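Local coordinates for type III Pentaketide Synthase (Neurospora crassa, PDB 3EUO), which makes pentaketide products as a type III polyketide synthase of the chalcone and stilbene synthase family, an acyltransferase of thiolase-like fold, at the interface of chains A and B. Coordinates in Å, arbitrary orientation; residue numbers count along the deposited sequence, not the author numbering. Chains: chain A/B, Type III Pentaketide Synthase.

The interface of chains A and B. Residues chain A 136-139, 152; chain B 136-139, 152.
CG of A:His139 is turned roughly anti to the backbone N, though some 30° off (chi1 -147°), and B:His139 does the same, so the two imidazoles swing to the same side of the paired backbones and lie face to face across the two-fold axis. This is the antiparallel bridge between the 134-138 strands of two subunits of thiolase-like fold, from the chalcone and stilbene synthase family, whose members are typically homodimers. The ring planes differ by 9° and their centroids are 3.9 Å apart; CD2 of each ring sits over the centre of the other, so the stack is close and nearly parallel. Backbone bonds on both sides of the bridge hold the two His139 main chains opposite Leu137 of the partner: A:His139 N donates to B:Leu137 O at 2.8 Å, with the twin bond from B:His139 N to A:Leu137 O. Water 2 links B:Leu137 N to A:His139 O, its oxygen 2.9 Å from each, and water 1 repeats the link with chains exchanged. On the other side of the bridge, in this patch, the side chains meet through carbon. A:Val136 splits its branches: CG1, anti to the backbone N (chi1 166°), meets B:Leu138 CD2 at 3.7 Å, the side chains crossing roughly at right angles, while CG2 touches the B:Thr152 methyl CG2 at 3.9 Å, reaching helix 145-162. An alanine in place of A:His139 would probably leave the B:His139 ring without its stacking partner and freer to turn.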
loop_
_atom_site.group_PDB
_atom_site.type_symbol
_atom_site.label_atom_id
_atom_site.label_comp_id
_atom_site.label_asym_id
_atom_site.label_seq_id
_atom_site.Cartn_x
_atom_site.Cartn_y
_atom_site.Cartn_z
ATOM N N VAL A 136 -2.748 -5.237 -5.056
ATOM C CA VAL A 136 -2.812 -4.115 -4.134
ATOM C C VAL A 136 -1.938 -4.490 -2.943
ATOM O O VAL A 136 -2.218 -5.481 -2.241
ATOM C CB VAL A 136 -4.266 -3.864 -3.644
ATOM C CG1 VAL A 136 -4.292 -2.935 -2.426
ATOM C CG2 VAL A 136 -5.128 -3.299 -4.768
ATOM N N LEU A 137 -0.874 -3.708 -2.725
ATOM C CA LEU A 137 -0.047 -3.852 -1.524
ATOM C C LEU A 137 -0.321 -2.687 -0.606
ATOM O O LEU A 137 0.112 -1.566 -0.872
ATOM C CB LEU A 137 1.454 -3.932 -1.859
ATOM C CG LEU A 137 2.431 -4.000 -0.668
ATOM C CD1 LEU A 137 2.160 -5.201 0.244
ATOM C CD2 LEU A 137 3.881 -3.990 -1.142
ATOM N N LEU A 138 -1.023 -2.964 0.489
ATOM C CA LEU A 138 -1.384 -1.927 1.453
ATOM C C LEU A 138 -0.213 -1.515 2.327
ATOM O O LEU A 138 0.614 -2.346 2.709
ATOM C CB LEU A 138 -2.527 -2.411 2.355
ATOM C CG LEU A 138 -3.820 -2.788 1.644
ATOM C CD1 LEU A 138 -4.841 -3.267 2.666
ATOM C CD2 LEU A 138 -4.389 -1.597 0.859
ATOM N N HIS A 139 -0.166 -0.228 2.649
ATOM C CA HIS A 139 0.814 0.304 3.588
ATOM C C HIS A 139 0.123 1.213 4.597
ATOM O O HIS A 139 -1.033 1.581 4.412
ATOM C CB HIS A 139 1.885 1.090 2.830
ATOM C CG HIS A 139 3.245 1.011 3.453
ATOM N ND1 HIS A 139 3.848 2.083 4.076
ATOM C CD2 HIS A 139 4.121 -0.018 3.546
ATOM C CE1 HIS A 139 5.040 1.719 4.517
ATOM N NE2 HIS A 139 5.225 0.447 4.216
ATOM N N THR A 152 -11.062 -4.358 1.641
ATOM C CA THR A 152 -10.626 -3.894 0.330
ATOM C C THR A 152 -10.912 -4.974 -0.716
ATOM O O THR A 152 -11.493 -4.680 -1.752
ATOM C CB THR A 152 -9.142 -3.514 0.327
ATOM O OG1 THR A 152 -8.929 -2.472 1.291
ATOM C CG2 THR A 152 -8.711 -3.013 -1.058
ATOM N N VAL B 136 -7.018 3.309 0.828
ATOM C CA VAL B 136 -6.023 2.368 0.331
ATOM C C VAL B 136 -4.739 3.169 0.091
ATOM O O VAL B 136 -4.751 4.137 -0.673
ATOM C CB VAL B 136 -6.494 1.693 -0.988
ATOM C CG1 VAL B 136 -5.330 1.011 -1.701
ATOM C CG2 VAL B 136 -7.635 0.693 -0.714
ATOM N N LEU B 137 -3.652 2.778 0.760
ATOM C CA LEU B 137 -2.337 3.370 0.494
ATOM C C LEU B 137 -1.465 2.308 -0.159
ATOM O O LEU B 137 -1.054 1.339 0.485
ATOM C CB LEU B 137 -1.697 3.930 1.767
ATOM C CG LEU B 137 -0.256 4.466 1.615
ATOM C CD1 LEU B 137 -0.146 5.548 0.522
ATOM C CD2 LEU B 137 0.303 4.965 2.946
ATOM N N LEU B 138 -1.218 2.487 -1.452
ATOM C CA LEU B 138 -0.461 1.532 -2.240
ATOM C C LEU B 138 1.033 1.663 -1.990
ATOM O O LEU B 138 1.552 2.771 -1.791
ATOM C CB LEU B 138 -0.762 1.712 -3.731
ATOM C CG LEU B 138 -2.204 1.527 -4.226
ATOM C CD1 LEU B 138 -2.236 1.793 -5.721
ATOM C CD2 LEU B 138 -2.727 0.118 -3.927
ATOM N N HIS B 139 1.725 0.529 -2.020
ATOM C CA HIS B 139 3.180 0.501 -1.883
ATOM C C HIS B 139 3.767 -0.464 -2.912
ATOM O O HIS B 139 3.040 -1.251 -3.529
ATOM C CB HIS B 139 3.571 0.052 -0.465
ATOM C CG HIS B 139 4.855 0.642 0.043
ATOM N ND1 HIS B 139 6.002 -0.106 0.224
ATOM C CD2 HIS B 139 5.165 1.901 0.438
ATOM C CE1 HIS B 139 6.964 0.670 0.697
ATOM N NE2 HIS B 139 6.484 1.893 0.832
ATOM N N THR B 152 -7.139 0.744 -9.589
ATOM C CA THR B 152 -7.650 0.276 -8.312
ATOM C C THR B 152 -8.930 1.035 -7.940
ATOM O O THR B 152 -9.928 0.427 -7.548
ATOM C CB THR B 152 -6.582 0.399 -7.208
ATOM O OG1 THR B 152 -5.435 -0.384 -7.582
ATOM C CG2 THR B 152 -7.133 -0.090 -5.866
HETATM O O HOH W 1 0.532 -2.012 -4.571
HETATM O O HOH W 2 -3.674 1.328 3.249
#